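Local structure of protein stn1 (Schizosaccharomyces pombe, 3KF6) at residues S24-I29 against R48-V53; A58-E63 against V77-F82; H66-D71 against K92-M97; G107-N110 against E115-L118. The protein is required for telomere maintenance, binding single-stranded telomeric DNA and pairing, through the N-terminal OB-fold part described here, with Ten1 in an Rpa2-Rpa3-like complex. One frame throughout, in Å; residues are numbered along the deposited sequence.

Contact 1: S24-I29 against R48-V53; sequences SDVHKI and RWIQIV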
loop_
_atom_site.group_PDB
_atom_site.type_symbol
_atom_site.label_atom_id
_atom_site.label_comp_id
_atom_site.label_asym_id
_atom_site.label_seq_id
_atom_site.Cartn_x
_atom_site.Cartn_y
_atom_site.Cartn_z
ATOM N N SER A 24 6.698 -5.686 4.132
ATOM C CA SER A 24 7.987 -6.321 3.882
ATOM C C SER A 24 8.569 -6.863 5.193
ATOM O O SER A 24 9.223 -7.903 5.199
ATOM C CB SER A 24 8.960 -5.329 3.248
ATOM O OG SER A 24 9.197 -4.233 4.107
ATOM N N ASP A 25 8.326 -6.167 6.301
ATOM C CA ASP A 25 8.840 -6.614 7.594
ATOM C C ASP A 25 8.020 -7.776 8.139
ATOM O O ASP A 25 8.543 -8.641 8.853
ATOM C CB ASP A 25 8.863 -5.454 8.600
ATOM C CG ASP A 25 9.925 -4.419 8.262
ATOM O OD1 ASP A 25 11.039 -4.832 7.869
ATOM O OD2 ASP A 25 9.658 -3.205 8.395
ATOM N N VAL A 26 6.734 -7.803 7.807
ATOM C CA VAL A 26 5.880 -8.899 8.253
ATOM C C VAL A 26 6.445 -10.194 7.660
ATOM O O VAL A 26 6.529 -11.216 8.345
ATOM C CB VAL A 26 4.414 -8.684 7.791
ATOM C CG1 VAL A 26 3.563 -9.903 8.131
ATOM C CG2 VAL A 26 3.839 -7.459 8.477
ATOM N N HIS A 27 6.858 -10.135 6.397
ATOM C CA HIS A 27 7.429 -11.301 5.717
ATOM C C HIS A 27 8.802 -11.688 6.255
ATOM O O HIS A 27 9.363 -12.710 5.856
ATOM C CB HIS A 27 7.527 -11.041 4.208
ATOM C CG HIS A 27 6.225 -11.186 3.483
ATOM N ND1 HIS A 27 5.667 -12.414 3.193
ATOM C CD2 HIS A 27 5.362 -10.258 3.003
ATOM C CE1 HIS A 27 4.517 -12.236 2.567
ATOM N NE2 HIS A 27 4.308 -10.936 2.439
ATOM N N LYS A 28 9.340 -10.879 7.163
ATOM C CA LYS A 28 10.651 -11.159 7.742
ATOM C C LYS A 28 10.566 -11.725 9.154
ATOM O O LYS A 28 11.586 -12.065 9.758
ATOM C CB LYS A 28 11.510 -9.892 7.742
ATOM C CG LYS A 28 11.962 -9.471 6.356
ATOM C CD LYS A 28 12.775 -8.191 6.401
ATOM C CE LYS A 28 13.173 -7.750 5.002
ATOM N NZ LYS A 28 13.888 -6.443 5.005
ATOM N N ILE A 29 9.353 -11.819 9.686
ATOM C CA ILE A 29 9.163 -12.363 11.025
ATOM C C ILE A 29 9.562 -13.835 10.996
ATOM O O ILE A 29 9.207 -14.564 10.070
ATOM C CB ILE A 29 7.693 -12.246 11.481
ATOM C CG1 ILE A 29 7.298 -10.771 11.605
ATOM C CG2 ILE A 29 7.502 -12.951 12.826
ATOM C CD1 ILE A 29 5.818 -10.551 11.865
ATOM N N ARG A 48 2.609 -11.226 17.562
ATOM C CA ARG A 48 1.412 -12.000 17.261
ATOM C C ARG A 48 0.365 -11.114 16.589
ATOM O O ARG A 48 -0.120 -11.429 15.500
ATOM C CB ARG A 48 0.836 -12.611 18.545
ATOM C CG ARG A 48 -0.443 -13.429 18.343
ATOM C CD ARG A 48 -0.826 -14.167 19.626
ATOM N NE ARG A 48 -2.157 -14.775 19.568
ATOM C CZ ARG A 48 -2.505 -15.771 18.757
ATOM N NH1 ARG A 48 -1.622 -16.292 17.916
ATOM N NH2 ARG A 48 -3.742 -16.249 18.789
ATOM N N TRP A 49 0.027 -10.002 17.235
ATOM C CA TRP A 49 -0.972 -9.081 16.697
ATOM C C TRP A 49 -0.303 -7.938 15.940
ATOM O O TRP A 49 0.572 -7.252 16.474
ATOM C CB TRP A 49 -1.849 -8.546 17.824
ATOM C CG TRP A 49 -2.622 -9.643 18.500
ATOM C CD1 TRP A 49 -2.332 -10.237 19.698
ATOM C CD2 TRP A 49 -3.771 -10.324 17.983
ATOM N NE1 TRP A 49 -3.234 -11.250 19.958
ATOM C CE2 TRP A 49 -4.126 -11.322 18.919
ATOM C CE3 TRP A 49 -4.534 -10.189 16.814
ATOM C CZ2 TRP A 49 -5.213 -12.179 18.722
ATOM C CZ3 TRP A 49 -5.615 -11.044 16.619
ATOM C CH2 TRP A 49 -5.943 -12.026 17.570
ATOM N N ILE A 50 -0.744 -7.737 14.700
ATOM C CA ILE A 50 -0.169 -6.726 13.814
ATOM C C ILE A 50 -1.217 -5.881 13.094
ATOM O O ILE A 50 -2.356 -6.311 12.900
ATOM C CB ILE A 50 0.704 -7.417 12.738
ATOM C CG1 ILE A 50 1.806 -8.231 13.416
ATOM C CG2 ILE A 50 1.301 -6.391 11.788
ATOM C CD1 ILE A 50 2.590 -9.092 12.462
ATOM N N GLN A 51 -0.815 -4.677 12.691
ATOM C CA GLN A 51 -1.694 -3.782 11.949
ATOM C C GLN A 51 -0.955 -3.370 10.676
ATOM O O GLN A 51 0.227 -3.020 10.725
ATOM C CB GLN A 51 -2.010 -2.528 12.767
ATOM C CG GLN A 51 -3.028 -1.600 12.106
ATOM C CD GLN A 51 -2.995 -0.195 12.684
ATOM O OE1 GLN A 51 -2.025 0.539 12.500
ATOM N NE2 GLN A 51 -4.055 0.182 13.393
ATOM N N ILE A 52 -1.644 -3.425 9.542
ATOM C CA ILE A 52 -1.047 -3.018 8.277
ATOM C C ILE A 52 -1.987 -2.048 7.572
ATOM O O ILE A 52 -3.193 -2.021 7.847
ATOM C CB ILE A 52 -0.732 -4.237 7.350
ATOM C CG1 ILE A 52 -2.004 -5.020 7.005
ATOM C CG2 ILE A 52 0.264 -5.161 8.033
ATOM C CD1 ILE A 52 -2.698 -4.538 5.764
ATOM N N VAL A 53 -1.425 -1.228 6.688
ATOM C CA VAL A 53 -2.211 -0.248 5.949
ATOM C C VAL A 53 -1.731 -0.195 4.507
ATOM O O VAL A 53 -0.536 -0.021 4.253
ATOM C CB VAL A 53 -2.061 1.174 6.548
ATOM C CG1 VAL A 53 -2.794 2.178 5.669
ATOM C CG2 VAL A 53 -2.615 1.219 7.967
#
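Ile29 and Ile50 meet tip to tip, their CD1 methyls 3.6 Å apart, and this is the closest approach between the turn that follows the short helix 23-26 and the start of strand 49-62. In Ile50 the CG1 branch stands anti to the carbonyl carbon (chi1 -58°), which sends CD1 out to the turn while CG2 stays behind for a second neighbour. That neighbour is Val26, whose CG2 lies 4.3 Å from Ile50 CG2 and equally 4.3 Å from Ile52 CG2, bridging two residues on the same face of the strand. All four side chains are buried, and the contact is purely apolar. What positions them is a type I beta turn from Val26 to Ile29, closed by a bond of 3.2 Å from Ile29 N to Val26 O, so that both apolar residues of the turn face the strand. Farther out, polar links hold the helix and the turn: Asp25 forms a salt bridge with Lys143 of helix 130-153, and His27 NE2, in the turn, is hydrogen-bonded to Val77 O. The N-terminal helical turn thus lies against the curled OB-fold sheet, where strand 49-62 pairs with strand 102-110, while helix 130-153 packs on Val53.

Contact 2: A58-E63 against V77-F82; sequences AIDIYE and VLRVVF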
loop_
_atom_site.group_PDB
_atom_site.type_symbol
_atom_site.label_atom_id
_atom_site.label_comp_id
_atom_site.label_asym_id
_atom_site.label_seq_id
_atom_site.Cartn_x
_atom_site.Cartn_y
_atom_site.Cartn_z
ATOM N N ALA A 58 -5.938 -6.940 -4.975
ATOM C CA ALA A 58 -6.761 -8.010 -5.507
ATOM C C ALA A 58 -7.711 -8.586 -4.477
ATOM O O ALA A 58 -7.514 -8.441 -3.272
ATOM C CB ALA A 58 -5.869 -9.110 -6.057
ATOM N N ILE A 59 -8.754 -9.239 -4.973
ATOM C CA ILE A 59 -9.740 -9.874 -4.119
ATOM C C ILE A 59 -9.967 -11.275 -4.673
ATOM O O ILE A 59 -10.255 -11.446 -5.858
ATOM C CB ILE A 59 -11.074 -9.103 -4.124
ATOM C CG1 ILE A 59 -10.836 -7.664 -3.661
ATOM C CG2 ILE A 59 -12.081 -9.797 -3.213
ATOM C CD1 ILE A 59 -12.045 -6.761 -3.805
ATOM N N ASP A 60 -9.805 -12.274 -3.817
ATOM C CA ASP A 60 -10.006 -13.659 -4.214
ATOM C C ASP A 60 -11.013 -14.302 -3.280
ATOM O O ASP A 60 -10.966 -14.106 -2.069
ATOM C CB ASP A 60 -8.687 -14.427 -4.157
ATOM C CG ASP A 60 -7.726 -14.010 -5.251
ATOM O OD1 ASP A 60 -7.969 -14.359 -6.426
ATOM O OD2 ASP A 60 -6.730 -13.325 -4.938
ATOM N N ILE A 61 -11.933 -15.067 -3.850
ATOM C CA ILE A 61 -12.945 -15.728 -3.046
ATOM C C ILE A 61 -12.610 -17.206 -2.922
ATOM O O ILE A 61 -12.290 -17.865 -3.910
ATOM C CB ILE A 61 -14.355 -15.576 -3.672
ATOM C CG1 ILE A 61 -14.783 -14.104 -3.662
ATOM C CG2 ILE A 61 -15.363 -16.399 -2.887
ATOM C CD1 ILE A 61 -13.996 -13.208 -4.596
ATOM N N TYR A 62 -12.658 -17.711 -1.696
ATOM C CA TYR A 62 -12.380 -19.113 -1.433
ATOM C C TYR A 62 -13.567 -19.702 -0.696
ATOM O O TYR A 62 -14.539 -19.004 -0.397
ATOM C CB TYR A 62 -11.128 -19.277 -0.568
ATOM C CG TYR A 62 -9.824 -18.984 -1.270
ATOM C CD1 TYR A 62 -9.484 -17.686 -1.647
ATOM C CD2 TYR A 62 -8.919 -20.009 -1.547
ATOM C CE1 TYR A 62 -8.273 -17.415 -2.283
ATOM C CE2 TYR A 62 -7.707 -19.750 -2.181
ATOM C CZ TYR A 62 -7.389 -18.452 -2.545
ATOM O OH TYR A 62 -6.185 -18.192 -3.159
ATOM N N GLU A 63 -13.483 -20.991 -0.397
ATOM C CA GLU A 63 -14.552 -21.666 0.313
ATOM C C GLU A 63 -14.448 -21.327 1.798
ATOM O O GLU A 63 -13.537 -21.784 2.488
ATOM C CB GLU A 63 -14.435 -23.175 0.099
ATOM C CG GLU A 63 -15.741 -23.933 0.231
ATOM C CD GLU A 63 -15.590 -25.396 -0.142
ATOM O OE1 GLU A 63 -16.134 -25.803 -1.190
ATOM O OE2 GLU A 63 -14.920 -26.134 0.613
ATOM N N VAL A 77 3.658 -7.777 -0.970
ATOM C CA VAL A 77 2.225 -7.626 -0.719
ATOM C C VAL A 77 1.853 -8.675 0.326
ATOM O O VAL A 77 2.610 -9.617 0.568
ATOM C CB VAL A 77 1.352 -7.832 -1.983
ATOM C CG1 VAL A 77 1.715 -6.798 -3.042
ATOM C CG2 VAL A 77 1.517 -9.255 -2.518
ATOM N N LEU A 78 0.691 -8.511 0.944
ATOM C CA LEU A 78 0.259 -9.439 1.976
ATOM C C LEU A 78 -1.167 -9.929 1.758
ATOM O O LEU A 78 -2.065 -9.143 1.471
ATOM C CB LEU A 78 0.353 -8.756 3.344
ATOM C CG LEU A 78 0.014 -9.593 4.583
ATOM C CD1 LEU A 78 1.052 -10.687 4.763
ATOM C CD2 LEU A 78 -0.025 -8.692 5.815
ATOM N N ARG A 79 -1.366 -11.237 1.897
ATOM C CA ARG A 79 -2.694 -11.811 1.762
ATOM C C ARG A 79 -3.378 -11.650 3.115
ATOM O O ARG A 79 -2.846 -12.085 4.138
ATOM C CB ARG A 79 -2.604 -13.295 1.394
ATOM C CG ARG A 79 -2.480 -13.569 -0.097
ATOM C CD ARG A 79 -2.302 -15.069 -0.341
ATOM N NE ARG A 79 -2.544 -15.461 -1.727
ATOM C CZ ARG A 79 -3.751 -15.611 -2.270
ATOM N NH1 ARG A 79 -4.844 -15.403 -1.548
ATOM N NH2 ARG A 79 -3.864 -15.982 -3.538
ATOM N N VAL A 80 -4.539 -11.003 3.113
ATOM C CA VAL A 80 -5.313 -10.771 4.331
ATOM C C VAL A 80 -6.555 -11.651 4.258
ATOM O O VAL A 80 -7.397 -11.485 3.376
ATOM C CB VAL A 80 -5.722 -9.284 4.443
ATOM C CG1 VAL A 80 -6.578 -9.056 5.690
ATOM C CG2 VAL A 80 -4.473 -8.422 4.491
ATOM N N VAL A 81 -6.658 -12.581 5.202
ATOM C CA VAL A 81 -7.752 -13.541 5.239
ATOM C C VAL A 81 -8.921 -13.197 6.152
ATOM O O VAL A 81 -8.740 -12.893 7.332
ATOM C CB VAL A 81 -7.218 -14.922 5.661
ATOM C CG1 VAL A 81 -8.334 -15.945 5.641
ATOM C CG2 VAL A 81 -6.079 -15.331 4.750
ATOM N N PHE A 82 -10.121 -13.263 5.587
ATOM C CA PHE A 82 -11.355 -13.016 6.326
ATOM C C PHE A 82 -12.139 -14.325 6.411
ATOM O O PHE A 82 -12.751 -14.745 5.430
ATOM C CB PHE A 82 -12.213 -11.965 5.622
ATOM C CG PHE A 82 -11.618 -10.592 5.646
ATOM C CD1 PHE A 82 -10.664 -10.218 4.710
ATOM C CD2 PHE A 82 -11.982 -9.685 6.641
ATOM C CE1 PHE A 82 -10.073 -8.957 4.764
ATOM C CE2 PHE A 82 -11.399 -8.427 6.704
ATOM C CZ PHE A 82 -10.441 -8.063 5.762
#
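Tyr62 brings its phenolic end over to the guanidinium of Arg79, with OH 3.2 Å from Arg79 NH2. The other terminal nitrogen is also close, Arg79 NH1 standing 4.0 Å from Tyr62 CE1 at an oblique angle to the ring. The two side chains cross at about a right angle, and their planes are nearly perpendicular, 84° apart, so the groups are not stacked. Arg79 makes the longer reach: its chain is extended from CG to NE, and although its CB does not point at the 58-63 segment, the guanidinium reaches across the sheet surface to Tyr62 OH. Tyr62 carries its CG anti to the carbonyl carbon (chi1 -72°), which swings the ring obliquely across the sheet surface, with Asp60 O at its edge, in the ring plane. Strands 49-62 and 77-83 are not paired with each other in the OB-fold sheet; strand 65-71 runs between them, antiparallel to both, in the up-and-down order with which this barrel begins. The contact is therefore a bridge over the central strand, whose Val67 lies beneath it and touches the side chain of Arg79. Asp60 adds a charge to the group. Its OD2 is 4.2 Å from Arg79 NH2, beyond salt-bridge distance and well out of the guanidinium plane, so any attraction is probably a general electrostatic one. Away from Tyr62, Arg79 also touches Glu115. The Tyr62 ring has its own cation-pi contact with Lys65.

Contact 3: H66-D71 against K92-M97; sequences HVLTVD and KRAISM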
loop_
_atom_site.group_PDB
_atom_site.type_symbol
_atom_site.label_atom_id
_atom_site.label_comp_id
_atom_site.label_asym_id
_atom_site.label_seq_id
_atom_site.Cartn_x
_atom_site.Cartn_y
_atom_site.Cartn_z
ATOM N N HIS A 66 -12.640 -14.970 2.401
ATOM C CA HIS A 66 -12.371 -13.982 1.366
ATOM C C HIS A 66 -10.954 -13.502 1.639
ATOM O O HIS A 66 -10.577 -13.309 2.796
ATOM C CB HIS A 66 -13.348 -12.810 1.453
ATOM C CG HIS A 66 -14.785 -13.213 1.351
ATOM N ND1 HIS A 66 -15.235 -14.135 0.429
ATOM C CD2 HIS A 66 -15.878 -12.803 2.036
ATOM C CE1 HIS A 66 -16.544 -14.274 0.552
ATOM N NE2 HIS A 66 -16.958 -13.475 1.520
ATOM N N VAL A 67 -10.167 -13.324 0.585
ATOM C CA VAL A 67 -8.783 -12.890 0.752
ATOM C C VAL A 67 -8.483 -11.610 -0.012
ATOM O O VAL A 67 -8.683 -11.536 -1.225
ATOM C CB VAL A 67 -7.796 -13.985 0.273
ATOM C CG1 VAL A 67 -6.358 -13.537 0.508
ATOM C CG2 VAL A 67 -8.068 -15.290 1.008
ATOM N N LEU A 68 -8.009 -10.601 0.710
ATOM C CA LEU A 68 -7.652 -9.330 0.099
ATOM C C LEU A 68 -6.131 -9.233 0.041
ATOM O O LEU A 68 -5.459 -9.394 1.058
ATOM C CB LEU A 68 -8.187 -8.157 0.930
ATOM C CG LEU A 68 -9.692 -7.904 0.998
ATOM C CD1 LEU A 68 -9.956 -6.653 1.819
ATOM C CD2 LEU A 68 -10.247 -7.743 -0.399
ATOM N N THR A 69 -5.586 -8.987 -1.146
ATOM C CA THR A 69 -4.145 -8.829 -1.265
ATOM C C THR A 69 -3.914 -7.329 -1.113
ATOM O O THR A 69 -4.493 -6.530 -1.855
ATOM C CB THR A 69 -3.621 -9.305 -2.632
ATOM O OG1 THR A 69 -3.862 -10.713 -2.769
ATOM C CG2 THR A 69 -2.121 -9.055 -2.739
ATOM N N VAL A 70 -3.076 -6.954 -0.150
ATOM C CA VAL A 70 -2.810 -5.544 0.135
ATOM C C VAL A 70 -1.365 -5.163 -0.153
ATOM O O VAL A 70 -0.445 -5.927 0.137
ATOM C CB VAL A 70 -3.140 -5.236 1.613
ATOM C CG1 VAL A 70 -2.880 -3.761 1.929
ATOM C CG2 VAL A 70 -4.605 -5.592 1.893
ATOM N N ASP A 71 -1.179 -3.973 -0.722
ATOM C CA ASP A 71 0.147 -3.469 -1.060
ATOM C C ASP A 71 0.396 -2.149 -0.340
ATOM O O ASP A 71 -0.389 -1.217 -0.481
ATOM C CB ASP A 71 0.239 -3.244 -2.575
ATOM C CG ASP A 71 1.616 -2.788 -3.024
ATOM O OD1 ASP A 71 2.567 -2.901 -2.227
ATOM O OD2 ASP A 71 1.753 -2.333 -4.183
ATOM N N LYS A 92 -18.465 -9.467 4.857
ATOM C CA LYS A 92 -19.292 -8.864 3.824
ATOM C C LYS A 92 -18.716 -7.511 3.417
ATOM O O LYS A 92 -18.637 -7.192 2.232
ATOM C CB LYS A 92 -20.725 -8.689 4.327
ATOM C CG LYS A 92 -21.668 -8.161 3.268
ATOM C CD LYS A 92 -23.097 -8.138 3.762
ATOM C CE LYS A 92 -24.039 -7.722 2.654
ATOM N NZ LYS A 92 -25.450 -7.840 3.090
ATOM N N ARG A 93 -18.317 -6.717 4.405
ATOM C CA ARG A 93 -17.736 -5.409 4.140
ATOM C C ARG A 93 -16.445 -5.569 3.340
ATOM O O ARG A 93 -16.115 -4.733 2.501
ATOM C CB ARG A 93 -17.424 -4.694 5.453
ATOM C CG ARG A 93 -18.638 -4.320 6.281
ATOM C CD ARG A 93 -18.196 -3.930 7.676
ATOM N NE ARG A 93 -17.107 -2.961 7.636
ATOM C CZ ARG A 93 -16.035 -3.014 8.418
ATOM N NH1 ARG A 93 -15.904 -3.994 9.305
ATOM N NH2 ARG A 93 -15.090 -2.092 8.310
ATOM N N ALA A 94 -15.720 -6.650 3.613
ATOM C CA ALA A 94 -14.461 -6.919 2.928
ATOM C C ALA A 94 -14.620 -7.090 1.423
ATOM O O ALA A 94 -13.872 -6.496 0.651
ATOM C CB ALA A 94 -13.795 -8.155 3.523
ATOM N N ILE A 95 -15.580 -7.908 0.993
ATOM C CA ILE A 95 -15.769 -8.098 -0.439
ATOM C C ILE A 95 -16.593 -6.983 -1.071
ATOM O O ILE A 95 -16.878 -7.022 -2.263
ATOM C CB ILE A 95 -16.413 -9.464 -0.777
ATOM C CG1 ILE A 95 -17.623 -9.723 0.123
ATOM C CG2 ILE A 95 -15.368 -10.565 -0.655
ATOM C CD1 ILE A 95 -18.374 -10.996 -0.231
ATOM N N SER A 96 -16.974 -5.993 -0.270
ATOM C CA SER A 96 -17.722 -4.853 -0.791
ATOM C C SER A 96 -16.678 -3.834 -1.249
ATOM O O SER A 96 -16.999 -2.839 -1.902
ATOM C CB SER A 96 -18.620 -4.239 0.290
ATOM O OG SER A 96 -17.881 -3.456 1.213
ATOM N N MET A 97 -15.421 -4.102 -0.904
ATOM C CA MET A 97 -14.308 -3.235 -1.277
ATOM C C MET A 97 -13.957 -3.406 -2.755
ATOM O O MET A 97 -14.336 -4.392 -3.387
ATOM C CB MET A 97 -13.074 -3.566 -0.427
ATOM C CG MET A 97 -13.214 -3.266 1.062
ATOM S SD MET A 97 -13.230 -1.502 1.458
ATOM C CE MET A 97 -14.991 -1.198 1.616
#
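Ile95 holds its CG1 between the backbone N and the carbonyl carbon, a crowded position (chi1 47°), and this turns both of its branches to the ring of His66. The CG2 methyl sits over one ring face in a CH-pi contact, 3.6 Å from the ring centroid and 20° off the normal, displaced toward the rim. The longer branch runs on past the rim, placing Ile95 CD1 3.3 Å from His66 NE2. For its part, His66 keeps CG anti to the carbonyl carbon (chi1 -58°), which directs the imidazole to Ile95, just after the helix. Two residues on, Leu68 points the same way and makes a looser contact: its CD2 is 4.0 Å from Ala94 O, and its CD1 is 4.5 Å from Ala94 CB. The chain leaving the helix is held by a type I turn from Ala94 to Met97, in which Met97 N bonds to Ala94 O. Strand 65-71 lies between strands 49-62 and 77-83; helix 88-94 packs on Phe82 and, through Ala94, on Leu68, which also touches Ile59 of strand 49-62, while Arg93 reaches on to strand 122-126 through Phe123.

Contact 4: G107-N110 against E115-L118; sequences GKIN and EVEL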
loop_
_atom_site.group_PDB
_atom_site.type_symbol
_atom_site.label_atom_id
_atom_site.label_comp_id
_atom_site.label_asym_id
_atom_site.label_seq_id
_atom_site.Cartn_x
_atom_site.Cartn_y
_atom_site.Cartn_z
ATOM N N GLY A 107 -4.873 -7.757 12.756
ATOM C CA GLY A 107 -5.045 -9.198 12.794
ATOM C C GLY A 107 -3.856 -9.938 13.359
ATOM O O GLY A 107 -2.910 -9.328 13.861
ATOM N N LYS A 108 -3.908 -11.263 13.289
ATOM C CA LYS A 108 -2.815 -12.079 13.790
ATOM C C LYS A 108 -2.113 -12.760 12.633
ATOM O O LYS A 108 -2.731 -13.089 11.623
ATOM C CB LYS A 108 -3.326 -13.135 14.779
ATOM C CG LYS A 108 -4.466 -13.994 14.264
ATOM C CD LYS A 108 -4.791 -15.110 15.252
ATOM C CE LYS A 108 -6.076 -15.840 14.892
ATOM N NZ LYS A 108 -7.281 -14.985 15.084
ATOM N N ILE A 109 -0.809 -12.946 12.779
ATOM C CA ILE A 109 -0.024 -13.591 11.746
ATOM C C ILE A 109 -0.289 -15.086 11.746
ATOM O O ILE A 109 -0.494 -15.689 12.799
ATOM C CB ILE A 109 1.480 -13.349 11.961
ATOM C CG1 ILE A 109 1.805 -13.420 13.456
ATOM C CG2 ILE A 109 1.873 -12.009 11.365
ATOM C CD1 ILE A 109 3.264 -13.170 13.791
ATOM N N ASN A 110 -0.298 -15.669 10.552
ATOM C CA ASN A 110 -0.527 -17.096 10.378
ATOM C C ASN A 110 0.616 -17.639 9.533
ATOM O O ASN A 110 0.832 -17.181 8.413
ATOM C CB ASN A 110 -1.859 -17.331 9.667
ATOM C CG ASN A 110 -2.161 -18.802 9.469
ATOM O OD1 ASN A 110 -2.233 -19.568 10.432
ATOM N ND2 ASN A 110 -2.341 -19.206 8.218
ATOM N N GLU A 115 4.381 -19.034 3.020
ATOM C CA GLU A 115 4.106 -17.607 2.905
ATOM C C GLU A 115 3.182 -17.206 4.044
ATOM O O GLU A 115 2.086 -17.748 4.179
ATOM C CB GLU A 115 3.427 -17.279 1.569
ATOM C CG GLU A 115 3.231 -15.783 1.338
ATOM C CD GLU A 115 2.432 -15.478 0.086
ATOM O OE1 GLU A 115 2.591 -16.208 -0.915
ATOM O OE2 GLU A 115 1.648 -14.504 0.098
ATOM N N VAL A 116 3.637 -16.270 4.870
ATOM C CA VAL A 116 2.844 -15.790 5.991
ATOM C C VAL A 116 1.636 -15.030 5.457
ATOM O O VAL A 116 1.680 -14.469 4.365
ATOM C CB VAL A 116 3.672 -14.843 6.894
ATOM C CG1 VAL A 116 4.095 -13.619 6.108
ATOM C CG2 VAL A 116 2.861 -14.438 8.118
ATOM N N GLU A 117 0.557 -15.037 6.227
ATOM C CA GLU A 117 -0.664 -14.332 5.857
ATOM C C GLU A 117 -1.219 -13.694 7.116
ATOM O O GLU A 117 -0.778 -14.002 8.221
ATOM C CB GLU A 117 -1.690 -15.295 5.250
ATOM C CG GLU A 117 -1.884 -16.581 6.032
ATOM C CD GLU A 117 -2.997 -17.447 5.470
ATOM O OE1 GLU A 117 -3.068 -17.606 4.232
ATOM O OE2 GLU A 117 -3.799 -17.975 6.271
ATOM N N LEU A 118 -2.172 -12.789 6.955
ATOM C CA LEU A 118 -2.752 -12.115 8.102
ATOM C C LEU A 118 -4.222 -12.483 8.236
ATOM O O LEU A 118 -4.995 -12.299 7.297
ATOM C CB LEU A 118 -2.605 -10.596 7.929
ATOM C CG LEU A 118 -3.133 -9.691 9.042
ATOM C CD1 LEU A 118 -2.293 -9.866 10.292
ATOM C CD2 LEU A 118 -3.079 -8.236 8.568
HETATM O O HOH W 1 0.647 -19.215 5.968
#
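Strands 102-110 and 117-120 run antiparallel here, their end-to-end directions 155° apart, with Asn110 and Glu117 as a hydrogen-bonded pair and Ile109 and Leu118 as the adjoining non-hydrogen-bonded pair. Asn110 N gives a bond of 2.9 Å to Glu117 O, and Glu117 N returns one of 3.1 Å to Asn110 O. That second oxygen is heavily used: Val116 CA adds a CA-H...O contact at 3.4 Å, and a water between Asn110 O and Glu115 O lies within hydrogen-bonding distance of both. On the Asn110 face the side chains of Asn110 and Glu117 lie side by side, pointing the same way. Glu117 sets CG between its backbone N and carbonyl carbon (chi1 47°), which brings the extended chain alongside the amide; Asn110 ND2 then makes a short but weak, bent bond of 2.7 Å to Glu117 OE2, the two planes 43° apart. The Ile109 face is apolar. Ile109 CG2 is 4.2 Å from Val116 CG2 where the two side chains cross, and Leu118 lays CD1 against the backbone, 3.4 Å from Gly107 C, where the glycine has no side chain in the way. The pair forms a beta hairpin of the OB fold, flanked by strand 49-62 beyond strand 102-110 and by strand 77-83, which runs parallel to strand 117-120.

Overall arrangement
All four contacts reach the same curled OB-fold sheet. Along the chain, contact 1 closes before the others open, contacts 2 and 3 interlock because their segments alternate, and contact 4 comes last. Contacts 2 and 3, with centres about 6 Å apart, lie where strand 65-71 separates strands 49-62 and 77-83. Contacts 1 and 4, about 8 Å apart between centres, meet through the pairing of strands 49-62 and 102-110. Contacts 2 and 4 touch through the parallel strands 77-83 and 117-120, so the strands come round into a barrel. Contacts 1 and 3 attach the helices 23-26 and 88-94 to it, while Asp71, at the end of strand 65-71, bonds to Ten1.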